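Local structure of arginyl-trna synthetase (Thermus thermophilus, 1IQ0) at residues R233-W239 / Y329-S335; N217-L221 / P323-P327; T110-P114 / N147-D151; G318-R322 / A336-Y342; Q309-G314 / T343-T349. The protein probably charges tRNA(Arg) with L-arginine at the expense of ATP, as a monomeric class I aminoacyl-tRNA synthetase. All coordinates share one frame; numbering follows the deposited sequence.

Contact 1 of 5, residues R233-W239 / Y329-S335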
# COMPACT_ATOMS: atom_id res chain seq x y z
N ARG A 233 9.06 -1.09 -5.33
CA ARG A 233 9.49 -0.32 -6.50
C ARG A 233 9.66 1.16 -6.16
O ARG A 233 8.93 1.70 -5.34
CB ARG A 233 8.46 -0.46 -7.63
CG ARG A 233 7.78 -1.82 -7.73
CD ARG A 233 6.85 -1.93 -8.94
NE ARG A 233 6.02 -0.74 -9.16
CZ ARG A 233 5.26 -0.16 -8.24
NH1 ARG A 233 5.20 -0.66 -7.01
NH2 ARG A 233 4.55 0.92 -8.54
N TYR A 234 10.63 1.82 -6.80
CA TYR A 234 10.86 3.24 -6.55
C TYR A 234 11.13 4.01 -7.83
O TYR A 234 11.81 3.52 -8.73
CB TYR A 234 12.06 3.46 -5.61
CG TYR A 234 11.96 2.72 -4.30
CD1 TYR A 234 12.41 1.41 -4.18
CD2 TYR A 234 11.40 3.33 -3.17
CE1 TYR A 234 12.31 0.72 -2.98
CE2 TYR A 234 11.28 2.64 -1.96
CZ TYR A 234 11.74 1.34 -1.88
OH TYR A 234 11.62 0.64 -0.71
N ASP A 235 10.61 5.23 -7.90
CA ASP A 235 10.83 6.07 -9.07
C ASP A 235 11.84 7.18 -8.74
O ASP A 235 12.73 7.48 -9.53
CB ASP A 235 9.53 6.72 -9.53
CG ASP A 235 8.51 5.71 -9.99
OD1 ASP A 235 7.52 5.49 -9.27
OD2 ASP A 235 8.71 5.13 -11.08
N LEU A 236 11.69 7.78 -7.57
CA LEU A 236 12.55 8.89 -7.18
C LEU A 236 13.21 8.76 -5.81
O LEU A 236 12.67 8.15 -4.89
CB LEU A 236 11.75 10.18 -7.18
CG LEU A 236 10.95 10.58 -8.42
CD1 LEU A 236 9.83 11.53 -8.02
CD2 LEU A 236 11.88 11.21 -9.45
N LEU A 237 14.37 9.37 -5.71
CA LEU A 237 15.12 9.43 -4.46
C LEU A 237 15.30 10.93 -4.26
O LEU A 237 15.64 11.63 -5.20
CB LEU A 237 16.49 8.78 -4.63
CG LEU A 237 16.82 7.45 -3.94
CD1 LEU A 237 15.73 6.43 -4.15
CD2 LEU A 237 18.16 6.96 -4.48
N VAL A 238 15.04 11.42 -3.06
CA VAL A 238 15.26 12.82 -2.76
C VAL A 238 16.13 12.88 -1.51
O VAL A 238 15.76 12.36 -0.46
CB VAL A 238 13.94 13.59 -2.51
CG1 VAL A 238 14.25 14.97 -1.97
CG2 VAL A 238 13.17 13.73 -3.82
N TRP A 239 17.28 13.52 -1.65
CA TRP A 239 18.24 13.66 -0.56
C TRP A 239 18.09 14.99 0.20
O TRP A 239 17.92 16.05 -0.40
CB TRP A 239 19.68 13.54 -1.11
CG TRP A 239 19.98 12.20 -1.77
CD1 TRP A 239 19.34 11.67 -2.85
CD2 TRP A 239 20.95 11.23 -1.36
NE1 TRP A 239 19.85 10.43 -3.14
CE2 TRP A 239 20.84 10.13 -2.24
CE3 TRP A 239 21.91 11.18 -0.33
CZ2 TRP A 239 21.65 8.99 -2.12
CZ3 TRP A 239 22.71 10.04 -0.22
CH2 TRP A 239 22.57 8.96 -1.11
N TYR A 329 17.40 -0.95 -9.71
CA TYR A 329 16.37 -0.26 -10.48
C TYR A 329 16.95 0.58 -11.60
O TYR A 329 17.48 1.67 -11.37
CB TYR A 329 15.55 0.63 -9.56
CG TYR A 329 15.07 -0.07 -8.32
CD1 TYR A 329 15.82 -0.03 -7.14
CD2 TYR A 329 13.86 -0.77 -8.32
CE1 TYR A 329 15.36 -0.67 -5.98
CE2 TYR A 329 13.40 -1.41 -7.17
CZ TYR A 329 14.16 -1.35 -6.00
OH TYR A 329 13.69 -1.94 -4.86
N PRO A 330 16.83 0.10 -12.85
CA PRO A 330 17.33 0.79 -14.04
C PRO A 330 16.76 2.19 -14.23
O PRO A 330 17.47 3.11 -14.64
CB PRO A 330 16.94 -0.16 -15.17
CG PRO A 330 16.95 -1.52 -14.50
CD PRO A 330 16.26 -1.21 -13.20
N GLY A 331 15.47 2.36 -13.93
CA GLY A 331 14.84 3.65 -14.13
C GLY A 331 14.78 4.59 -12.93
O GLY A 331 14.15 5.64 -13.01
N LEU A 332 15.42 4.23 -11.83
CA LEU A 332 15.38 5.08 -10.64
C LEU A 332 16.16 6.39 -10.84
O LEU A 332 17.28 6.38 -11.34
CB LEU A 332 15.93 4.30 -9.44
CG LEU A 332 15.99 5.01 -8.08
CD1 LEU A 332 14.61 5.53 -7.70
CD2 LEU A 332 16.50 4.01 -7.03
N ARG A 333 15.55 7.50 -10.44
CA ARG A 333 16.19 8.81 -10.56
C ARG A 333 16.37 9.43 -9.17
O ARG A 333 15.53 9.28 -8.28
CB ARG A 333 15.35 9.76 -11.44
CG ARG A 333 15.45 9.50 -12.96
CD ARG A 333 14.48 10.40 -13.75
NE ARG A 333 14.89 11.81 -13.84
CZ ARG A 333 14.12 12.85 -13.47
NH1 ARG A 333 12.90 12.67 -12.97
NH2 ARG A 333 14.57 14.10 -13.64
N THR A 334 17.48 10.14 -8.99
CA THR A 334 17.79 10.76 -7.71
C THR A 334 18.00 12.26 -7.82
O THR A 334 18.40 12.76 -8.87
CB THR A 334 19.09 10.16 -7.11
OG1 THR A 334 19.37 10.77 -5.84
CG2 THR A 334 20.28 10.44 -8.04
N SER A 335 17.71 12.98 -6.74
CA SER A 335 17.97 14.41 -6.73
C SER A 335 19.50 14.45 -6.69
O SER A 335 20.14 13.50 -6.21
CB SER A 335 17.41 15.07 -5.47
OG SER A 335 17.93 14.45 -4.31
O HOH W 1 11.99 8.06 -12.27
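Tyr234 turns the edge of its ring toward the face of Tyr329 in an offset edge-to-face pair, with planes 85° apart and Tyr234 CD1 3.7 Å from Tyr329 CZ. The Tyr329 hydroxyl lies at this edge too, near the plane of the Tyr234 ring, and bonds to the backbone oxygen of Ala232, while the Tyr234 hydroxyl turns to Thr110. At the other end, the indole of Trp239 has Ser335 OG at its edge and a cation-pi contact with Arg213, and its NE1 makes a weak, bent hydrogen bond of 2.8 Å to Thr334 OG1. Between the aromatic groups, strands 236-239 and 333-335 run parallel, 16° apart. Arg333 N donates to Asp235 O, Leu237 N to Arg333 O at 2.8 Å, and Ser335 N to Leu237 O. Ser335 OG, held between its own N and carbonyl carbon (chi1 57°), then stands in for a backbone acceptor: Trp239 N reaches it at 2.9 Å in a nearly straight bond, and Asp242 holds it from helix 240-245. Leu332 and Leu237 cross at about a right angle, their CD1 atoms 3.8 Å apart, whereas Leu236 and Arg333 lie alongside each other on the opposite face. The ladder belongs to the mixed sheet of the Rossmann-like class I catalytic domain, near its margin, where parallel pairing gives way to the antiparallel strands 320-323 and 340-341.

Contact 2 of 5, residues N217-L221 / P323-P327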
# COMPACT_ATOMS: atom_id res chain seq x y z
N ASN A 217 25.93 7.09 0.84
CA ASN A 217 25.45 6.33 -0.31
C ASN A 217 25.83 4.86 -0.23
O ASN A 217 25.06 4.00 -0.66
CB ASN A 217 25.99 6.95 -1.60
CG ASN A 217 25.26 6.44 -2.83
OD1 ASN A 217 25.88 5.96 -3.78
ND2 ASN A 217 23.94 6.55 -2.82
N ARG A 218 27.01 4.56 0.32
CA ARG A 218 27.46 3.16 0.43
C ARG A 218 26.49 2.37 1.29
O ARG A 218 26.17 1.22 0.97
CB ARG A 218 28.86 3.06 1.07
CG ARG A 218 29.98 3.61 0.21
CD ARG A 218 31.34 3.29 0.83
NE ARG A 218 31.62 1.85 0.84
CZ ARG A 218 32.76 1.30 1.24
NH1 ARG A 218 33.75 2.07 1.67
NH2 ARG A 218 32.92 -0.01 1.21
N ILE A 219 26.03 2.98 2.37
CA ILE A 219 25.09 2.32 3.26
C ILE A 219 23.75 2.17 2.56
O ILE A 219 23.14 1.10 2.60
CB ILE A 219 24.92 3.12 4.57
CG1 ILE A 219 26.28 3.25 5.27
CG2 ILE A 219 23.90 2.43 5.48
CD1 ILE A 219 26.21 3.96 6.62
N LEU A 220 23.30 3.23 1.88
CA LEU A 220 22.02 3.21 1.17
C LEU A 220 21.96 2.12 0.09
O LEU A 220 20.94 1.46 -0.07
CB LEU A 220 21.72 4.58 0.53
CG LEU A 220 20.50 4.60 -0.40
CD1 LEU A 220 19.24 4.21 0.38
CD2 LEU A 220 20.34 5.97 -1.03
N LEU A 221 23.05 1.93 -0.65
CA LEU A 221 23.06 0.90 -1.68
C LEU A 221 22.79 -0.49 -1.09
O LEU A 221 22.06 -1.28 -1.69
CB LEU A 221 24.39 0.92 -2.43
CG LEU A 221 24.52 2.09 -3.43
CD1 LEU A 221 25.93 2.13 -4.03
CD2 LEU A 221 23.49 1.93 -4.53
N PRO A 323 19.98 10.14 -13.39
CA PRO A 323 19.88 8.70 -13.12
C PRO A 323 20.67 8.30 -11.87
O PRO A 323 21.76 8.81 -11.63
CB PRO A 323 20.48 8.07 -14.39
CG PRO A 323 20.19 9.10 -15.45
CD PRO A 323 20.52 10.39 -14.73
N TYR A 324 20.11 7.39 -11.09
CA TYR A 324 20.78 6.93 -9.88
C TYR A 324 21.48 5.62 -10.18
O TYR A 324 20.84 4.63 -10.53
CB TYR A 324 19.78 6.72 -8.74
CG TYR A 324 20.42 6.22 -7.47
CD1 TYR A 324 21.36 6.99 -6.78
CD2 TYR A 324 20.09 4.96 -6.94
CE1 TYR A 324 21.95 6.54 -5.60
CE2 TYR A 324 20.68 4.50 -5.77
CZ TYR A 324 21.60 5.29 -5.11
OH TYR A 324 22.18 4.84 -3.94
N GLU A 325 22.80 5.62 -10.05
CA GLU A 325 23.59 4.43 -10.30
C GLU A 325 23.33 3.39 -9.21
O GLU A 325 23.62 3.62 -8.04
CB GLU A 325 25.08 4.79 -10.35
CG GLU A 325 25.98 3.61 -10.69
CD GLU A 325 27.45 3.98 -10.76
OE1 GLU A 325 28.01 4.44 -9.74
OE2 GLU A 325 28.06 3.82 -11.84
N ASN A 326 22.78 2.25 -9.61
CA ASN A 326 22.47 1.17 -8.68
C ASN A 326 22.19 -0.08 -9.50
O ASN A 326 21.78 0.01 -10.66
CB ASN A 326 21.25 1.53 -7.84
CG ASN A 326 19.95 1.33 -8.59
OD1 ASN A 326 19.29 0.31 -8.43
ND2 ASN A 326 19.59 2.30 -9.42
N PRO A 327 22.39 -1.26 -8.91
CA PRO A 327 22.14 -2.50 -9.65
C PRO A 327 20.73 -3.08 -9.56
O PRO A 327 20.48 -4.15 -10.11
CB PRO A 327 23.17 -3.45 -9.06
CG PRO A 327 23.15 -3.06 -7.61
CD PRO A 327 23.15 -1.53 -7.68
O HOH W 2 25.08 5.26 -6.53
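Asn217 and Tyr324 approach from opposite directions, the amide plane 84° from the ring plane. Asn217 ND2 comes in at the edge of the tyrosine ring and donates to Tyr324 OH at 2.7 Å, the oxygen lying somewhat off the amide plane. CG anti to the backbone N (chi1 -166°) carries the amide toward the tyrosine, and its OD1 accepts a hydrogen bond from a water that also donates to Glu325 O. Leu221 crosses the tyrosine obliquely, putting CD2 3.2 Å from Tyr324 OH, and Leu220 CD2 meets the same oxygen at 3.6 Å. A phenylalanine at Tyr324 would keep the ring but is likely to leave the Asn217 amide without its acceptor and a gap beside the two leucines. Asn326 ND2 bonds back to Tyr324 O from above the carbonyl plane, while its OD1 accepts the backbone N-H of Tyr329. Toward the surface, helix 213-229 here meets the loop between strands 320-323 and 333-335; Tyr324 also rests on Leu237, and Leu220 on Trp239.

Contact 3 of 5, residues T110-P114 / N147-D151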
# COMPACT_ATOMS: atom_id res chain seq x y z
N THR A 110 9.13 3.92 2.91
CA THR A 110 10.47 3.43 3.24
C THR A 110 11.15 4.62 3.94
O THR A 110 10.92 4.84 5.12
CB THR A 110 11.25 3.00 1.97
OG1 THR A 110 10.46 2.07 1.22
CG2 THR A 110 12.57 2.31 2.36
N SER A 111 11.95 5.40 3.21
CA SER A 111 12.59 6.58 3.79
C SER A 111 13.18 6.35 5.18
O SER A 111 12.84 7.05 6.12
CB SER A 111 11.57 7.72 3.90
OG SER A 111 11.03 8.04 2.64
N VAL A 112 14.08 5.39 5.30
CA VAL A 112 14.68 5.11 6.60
C VAL A 112 16.02 5.80 6.73
O VAL A 112 16.64 6.15 5.72
CB VAL A 112 14.90 3.59 6.81
CG1 VAL A 112 13.58 2.84 6.67
CG2 VAL A 112 15.90 3.07 5.78
N ASN A 113 16.47 6.02 7.96
CA ASN A 113 17.76 6.64 8.16
C ASN A 113 18.79 5.75 7.47
O ASN A 113 18.81 4.54 7.68
CB ASN A 113 18.07 6.76 9.66
CG ASN A 113 17.31 7.90 10.31
OD1 ASN A 113 17.22 8.99 9.76
ND2 ASN A 113 16.77 7.65 11.49
N PRO A 114 19.63 6.34 6.61
CA PRO A 114 20.64 5.55 5.90
C PRO A 114 21.89 5.35 6.76
O PRO A 114 22.98 5.75 6.36
CB PRO A 114 20.92 6.39 4.65
CG PRO A 114 20.78 7.80 5.18
CD PRO A 114 19.56 7.72 6.08
N ASN A 147 11.36 7.95 -2.34
CA ASN A 147 12.05 7.47 -1.14
C ASN A 147 12.93 8.63 -0.65
O ASN A 147 13.86 9.05 -1.35
CB ASN A 147 12.90 6.24 -1.48
CG ASN A 147 13.51 5.58 -0.25
OD1 ASN A 147 14.09 4.50 -0.34
ND2 ASN A 147 13.39 6.23 0.90
N TYR A 148 12.62 9.17 0.53
CA TYR A 148 13.35 10.30 1.10
C TYR A 148 14.59 9.83 1.85
O TYR A 148 14.49 8.99 2.74
CB TYR A 148 12.44 11.08 2.06
CG TYR A 148 13.16 12.07 2.95
CD1 TYR A 148 13.81 13.18 2.41
CD2 TYR A 148 13.22 11.88 4.33
CE1 TYR A 148 14.50 14.08 3.22
CE2 TYR A 148 13.91 12.77 5.16
CZ TYR A 148 14.55 13.87 4.59
OH TYR A 148 15.21 14.77 5.40
N ILE A 149 15.74 10.38 1.48
CA ILE A 149 17.01 9.99 2.10
C ILE A 149 17.56 11.11 2.99
O ILE A 149 18.02 12.14 2.50
CB ILE A 149 18.06 9.64 1.01
CG1 ILE A 149 17.44 8.73 -0.07
CG2 ILE A 149 19.27 8.95 1.64
CD1 ILE A 149 16.94 7.37 0.44
N ASP A 150 17.49 10.92 4.30
CA ASP A 150 17.98 11.92 5.26
C ASP A 150 19.49 11.73 5.42
O ASP A 150 19.97 11.19 6.41
CB ASP A 150 17.27 11.74 6.61
CG ASP A 150 17.57 12.88 7.59
OD1 ASP A 150 18.41 13.73 7.27
OD2 ASP A 150 16.97 12.93 8.69
N ASP A 151 20.25 12.19 4.43
CA ASP A 151 21.70 12.02 4.46
C ASP A 151 22.46 13.01 5.35
O ASP A 151 23.68 12.93 5.43
CB ASP A 151 22.27 12.09 3.05
CG ASP A 151 22.05 13.43 2.39
OD1 ASP A 151 22.95 13.88 1.65
OD2 ASP A 151 20.97 14.03 2.61
O HOH W 3 15.68 8.76 5.24
O HOH W 4 20.27 10.14 9.15
O HOH W 5 14.86 11.37 9.51
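Thr110 and Ser111, two successive residues at positive phi (76° and 44°), which is uncommon for residues with side chains, kink the chain where it meets Asn147 and Tyr148. Ser111 pairs with Tyr148 through its side chain instead of its backbone: Ser111 OG accepts the N-H of Tyr148 at 2.9 Å. Beside the kink, Ser111 CA sits 3.2 Å from Tyr148 O in a CA-H...O contact, and Ser111 CB lies at the edge of the Tyr148 ring, whose hydroxyl bonds to Glu240. Beyond this point water takes over from direct bonding. One water donates to Tyr148 O, accepts from Asp150 N at 3.0 Å and touches Val112 O weakly. Two more join Asn113 OD1, by weak bonds, to Asp150, one at the backbone O and one at OD2, as the two side chains run side by side. Pro114 closes the far end, with CG 4.0 Å from Ile149 CG2 and CD 3.5 Å from Asp150 O. Val112, Asn113 and Pro114 open the predicted HIGH region, which leads into helix 120-138, the helix of the beta-alpha-beta unit joining parallel strands 104-108 and 141-149; in class I synthetases this signature helps to form the ATP site, as it probably does here.

Contact 4 of 5, residues G318-R322 / A336-Y342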
# COMPACT_ATOMS: atom_id res chain seq x y z
N GLY A 318 13.21 23.76 -7.32
CA GLY A 318 14.60 23.85 -6.91
C GLY A 318 15.37 22.54 -7.02
O GLY A 318 16.58 22.55 -7.26
N LEU A 319 14.67 21.42 -6.86
CA LEU A 319 15.29 20.10 -6.94
C LEU A 319 15.60 19.70 -8.38
O LEU A 319 14.80 19.94 -9.30
CB LEU A 319 14.35 19.07 -6.29
CG LEU A 319 14.68 18.43 -4.92
CD1 LEU A 319 15.68 19.26 -4.14
CD2 LEU A 319 13.38 18.24 -4.13
N ARG A 320 16.77 19.10 -8.58
CA ARG A 320 17.24 18.64 -9.89
C ARG A 320 17.51 17.15 -9.82
O ARG A 320 17.99 16.65 -8.80
CB ARG A 320 18.52 19.38 -10.29
CG ARG A 320 18.30 20.84 -10.60
CD ARG A 320 19.61 21.57 -10.88
NE ARG A 320 19.35 22.96 -11.25
CZ ARG A 320 18.82 23.33 -12.41
NH1 ARG A 320 18.49 22.43 -13.32
NH2 ARG A 320 18.58 24.62 -12.65
N PHE A 321 17.22 16.45 -10.92
CA PHE A 321 17.39 15.00 -10.97
C PHE A 321 18.25 14.44 -12.10
O PHE A 321 18.43 15.07 -13.13
CB PHE A 321 16.01 14.34 -11.04
CG PHE A 321 15.17 14.58 -9.83
CD1 PHE A 321 14.56 15.81 -9.63
CD2 PHE A 321 15.03 13.60 -8.85
CE1 PHE A 321 13.83 16.06 -8.47
CE2 PHE A 321 14.31 13.84 -7.69
CZ PHE A 321 13.71 15.07 -7.50
N ARG A 322 18.75 13.22 -11.88
CA ARG A 322 19.58 12.51 -12.84
C ARG A 322 19.44 11.02 -12.52
O ARG A 322 18.85 10.65 -11.51
CB ARG A 322 21.05 12.94 -12.71
CG ARG A 322 21.68 12.58 -11.38
CD ARG A 322 23.07 13.19 -11.20
NE ARG A 322 24.05 12.64 -12.13
CZ ARG A 322 24.45 13.26 -13.24
NH1 ARG A 322 23.97 14.46 -13.55
NH2 ARG A 322 25.34 12.68 -14.03
N ALA A 336 20.09 15.53 -7.19
CA ALA A 336 21.54 15.67 -7.20
C ALA A 336 21.93 17.13 -7.45
O ALA A 336 21.10 17.96 -7.81
CB ALA A 336 22.13 14.77 -8.29
N PRO A 337 23.22 17.46 -7.26
CA PRO A 337 23.65 18.84 -7.49
C PRO A 337 23.35 19.26 -8.92
O PRO A 337 22.92 20.38 -9.19
CB PRO A 337 25.15 18.78 -7.21
CG PRO A 337 25.27 17.68 -6.20
CD PRO A 337 24.33 16.63 -6.76
N GLU A 338 23.58 18.33 -9.84
CA GLU A 338 23.37 18.59 -11.26
C GLU A 338 22.30 17.66 -11.83
O GLU A 338 22.23 16.49 -11.46
CB GLU A 338 24.68 18.38 -12.02
CG GLU A 338 25.10 19.55 -12.89
CD GLU A 338 25.47 20.78 -12.07
OE1 GLU A 338 26.36 20.67 -11.20
OE2 GLU A 338 24.86 21.85 -12.30
N GLY A 339 21.49 18.19 -12.74
CA GLY A 339 20.45 17.39 -13.35
C GLY A 339 19.34 18.27 -13.87
O GLY A 339 19.45 19.50 -13.86
N GLU A 340 18.26 17.64 -14.31
CA GLU A 340 17.11 18.37 -14.84
C GLU A 340 16.17 18.78 -13.71
O GLU A 340 15.79 17.95 -12.88
CB GLU A 340 16.37 17.48 -15.85
CG GLU A 340 15.08 18.08 -16.38
CD GLU A 340 14.42 17.18 -17.41
OE1 GLU A 340 14.13 16.01 -17.07
OE2 GLU A 340 14.19 17.65 -18.54
N ALA A 341 15.81 20.05 -13.69
CA ALA A 341 14.91 20.60 -12.68
C ALA A 341 13.56 19.92 -12.82
O ALA A 341 13.02 19.81 -13.92
CB ALA A 341 14.78 22.11 -12.86
N TYR A 342 12.99 19.48 -11.70
CA TYR A 342 11.71 18.78 -11.75
C TYR A 342 10.90 18.78 -10.46
O TYR A 342 11.45 18.69 -9.37
CB TYR A 342 11.97 17.33 -12.16
CG TYR A 342 10.78 16.40 -12.03
CD1 TYR A 342 9.87 16.25 -13.08
CD2 TYR A 342 10.57 15.67 -10.86
CE1 TYR A 342 8.78 15.39 -12.97
CE2 TYR A 342 9.47 14.80 -10.74
CZ TYR A 342 8.58 14.66 -11.80
OH TYR A 342 7.51 13.80 -11.69
O HOH W 6 16.76 22.02 -15.80
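Phe321 and Glu340 form a hydrogen-bonded antiparallel pair: Glu340 N meets Phe321 O at 2.8 Å, and Phe321 N meets Glu340 O at 2.9 Å. Tyr342 N continues the ladder to Leu319 O at 3.0 Å. On the other side of the strand, Ala336 N donates to Arg320 O at 2.9 Å, so the same short strand is gripped from two directions by the returning chain. Arg320, extended from CG to NE, sends NH1 back to Gly339 O at 3.1 Å and shares a water with Ala341 N; the methyl of Ala341 lies over one face of its guanidinium. Gly339 comes so close to Phe321 O, with backbone angles that suit glycine alone, that a CB would collide with that oxygen. Arg322 gives only a weak bond from NH1 to Glu338 O, but its CD packs 3.4 Å from Ala336 CB. Farther out, Tyr342 points its edge at the face of Phe321, planes 88° apart and centroids 5.8 Å apart. Strand 340-341 is the outermost of its sheet on this side, next to 320-323, which in turn pairs with 333-335; Phe321 packs on Leu236 and Val238 of strand 236-239, Tyr342 makes a cation-pi contact with Arg333, and Pro337 touches helix 240-245.

Contact 5 of 5, residues Q309-G314 / T343-T349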
# COMPACT_ATOMS: atom_id res chain seq x y z
N GLN A 309 6.54 19.34 1.29
CA GLN A 309 5.18 19.11 0.80
C GLN A 309 4.88 20.08 -0.34
O GLN A 309 4.26 19.71 -1.33
CB GLN A 309 4.16 19.35 1.92
CG GLN A 309 2.71 19.10 1.53
CD GLN A 309 2.42 17.63 1.26
OE1 GLN A 309 2.93 16.75 1.95
NE2 GLN A 309 1.58 17.36 0.26
N PHE A 310 5.33 21.33 -0.20
CA PHE A 310 5.11 22.34 -1.23
C PHE A 310 5.76 21.94 -2.56
O PHE A 310 5.17 22.14 -3.62
CB PHE A 310 5.65 23.70 -0.77
CG PHE A 310 4.71 24.47 0.12
CD1 PHE A 310 5.00 25.78 0.49
CD2 PHE A 310 3.53 23.90 0.59
CE1 PHE A 310 4.14 26.51 1.31
CE2 PHE A 310 2.66 24.62 1.41
CZ PHE A 310 2.97 25.94 1.77
N TRP A 311 6.96 21.37 -2.49
CA TRP A 311 7.66 20.94 -3.69
C TRP A 311 6.93 19.77 -4.33
O TRP A 311 6.77 19.72 -5.54
CB TRP A 311 9.09 20.52 -3.35
CG TRP A 311 9.79 19.85 -4.51
CD1 TRP A 311 10.39 20.46 -5.58
CD2 TRP A 311 9.90 18.44 -4.74
NE1 TRP A 311 10.86 19.51 -6.47
CE2 TRP A 311 10.57 18.27 -5.98
CE3 TRP A 311 9.49 17.30 -4.03
CZ2 TRP A 311 10.84 17.00 -6.51
CZ3 TRP A 311 9.75 16.04 -4.57
CH2 TRP A 311 10.43 15.91 -5.79
N LYS A 312 6.49 18.82 -3.51
CA LYS A 312 5.78 17.65 -4.00
C LYS A 312 4.57 18.03 -4.84
O LYS A 312 4.27 17.39 -5.85
CB LYS A 312 5.31 16.77 -2.84
CG LYS A 312 6.42 16.02 -2.10
CD LYS A 312 5.82 15.10 -1.04
CE LYS A 312 6.87 14.22 -0.37
NZ LYS A 312 6.23 13.40 0.72
N MET A 313 3.87 19.09 -4.42
CA MET A 313 2.68 19.53 -5.14
C MET A 313 2.94 20.65 -6.15
O MET A 313 2.00 21.27 -6.64
CB MET A 313 1.58 19.93 -4.14
CG MET A 313 1.09 18.73 -3.30
SD MET A 313 -0.10 19.13 -2.00
CE MET A 313 -1.33 17.76 -2.22
N GLY A 314 4.21 20.91 -6.46
CA GLY A 314 4.54 21.92 -7.45
C GLY A 314 4.46 23.38 -7.03
O GLY A 314 4.61 24.27 -7.86
N THR A 343 9.59 18.87 -10.63
CA THR A 343 8.61 18.82 -9.55
C THR A 343 7.54 17.86 -10.06
O THR A 343 7.11 17.95 -11.21
CB THR A 343 7.93 20.17 -9.32
OG1 THR A 343 8.89 21.12 -8.83
CG2 THR A 343 6.84 20.01 -8.31
N PRO A 344 7.07 16.93 -9.20
CA PRO A 344 6.04 15.97 -9.59
C PRO A 344 4.68 16.61 -9.84
O PRO A 344 3.82 16.04 -10.52
CB PRO A 344 5.98 15.00 -8.41
CG PRO A 344 7.24 15.26 -7.63
CD PRO A 344 7.47 16.72 -7.80
N LYS A 345 4.47 17.80 -9.28
CA LYS A 345 3.18 18.49 -9.42
C LYS A 345 2.06 17.54 -8.97
O LYS A 345 1.04 17.42 -9.64
CB LYS A 345 2.94 18.91 -10.87
CG LYS A 345 3.93 19.92 -11.43
CD LYS A 345 3.52 20.34 -12.84
CE LYS A 345 4.47 21.37 -13.43
NZ LYS A 345 5.83 20.83 -13.67
N ALA A 346 2.26 16.89 -7.84
CA ALA A 346 1.28 15.93 -7.33
C ALA A 346 -0.07 16.53 -6.99
O ALA A 346 -0.16 17.57 -6.35
CB ALA A 346 1.84 15.21 -6.11
N GLU A 347 -1.13 15.85 -7.43
CA GLU A 347 -2.51 16.26 -7.16
C GLU A 347 -2.84 15.73 -5.78
O GLU A 347 -3.70 16.26 -5.08
CB GLU A 347 -3.47 15.63 -8.16
CG GLU A 347 -3.14 15.89 -9.61
CD GLU A 347 -3.70 17.19 -10.12
OE1 GLU A 347 -3.43 18.24 -9.51
OE2 GLU A 347 -4.42 17.16 -11.14
N GLU A 348 -2.16 14.64 -5.41
CA GLU A 348 -2.35 13.99 -4.12
C GLU A 348 -1.05 13.38 -3.64
O GLU A 348 -0.26 12.90 -4.44
CB GLU A 348 -3.38 12.85 -4.22
CG GLU A 348 -4.78 13.27 -4.62
CD GLU A 348 -5.76 12.10 -4.61
OE1 GLU A 348 -5.88 11.42 -3.57
OE2 GLU A 348 -6.40 11.87 -5.66
N THR A 349 -0.83 13.38 -2.33
CA THR A 349 0.36 12.77 -1.79
C THR A 349 -0.06 11.81 -0.70
O THR A 349 -1.08 12.01 -0.04
CB THR A 349 1.32 13.81 -1.17
OG1 THR A 349 0.64 14.55 -0.16
CG2 THR A 349 1.85 14.75 -2.24
O HOH W 7 -0.42 20.19 -7.41
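Gln309 NE2 donates to Thr349 OG1 at 3.0 Å in a nearly straight bond (170°), with the hydroxyl oxygen in the amide plane, and makes a weak second one to Met313 SD. At the end of the helix, Lys312 O accepts Ala346 N at 2.9 Å. A water donates to both Met313 O and Ala346 O, each at 2.8 Å. Trp311 NE1 bonds weakly to Tyr342 O, and Lys312 NZ has its salt bridge with Glu108. A chi1 of 170° sets the Trp311 indole against Pro344, whose CD lies 3.7 Å from the centroid of the six-membered ring, a CH-pi contact over the face. Replacing Trp311 by an alanine is likely to open a gap beneath Pro344 and to take from Tyr342 O its weak indole donor. Gly314, at positive phi, ends the helix in a Schellman motif. The carbonyls at and just past the helix C terminus, where the helix dipole would leave partial negative charge, thus meet donors: the Ala346 amide for Lys312 O and water for Met313 O.

In the fold
Contacts 1, 3, 4 and 5 all reach one mixed sheet. Contact 1 is the hub, touching the other four: Val238 O lies 2.8 Å from Ile149 N of contact 3, Thr334 N 2.9 Å from Arg322 O of contact 4, and Val238 packs on Trp311 of contact 5. Contact 2 lies beside it, the centres of contacts 1 and 2 being about 10 Å apart. Contact 4, nested in the loop closed by contact 5, packs Leu319 and Phe321 on the same Trp311. Contact 3 carries the start of the HIGH region, which probably forms part of the ATP site; from the centre of contact 3, those of contacts 1 and 2 lie about 12 Å and those of contacts 4 and 5 about 18 Å.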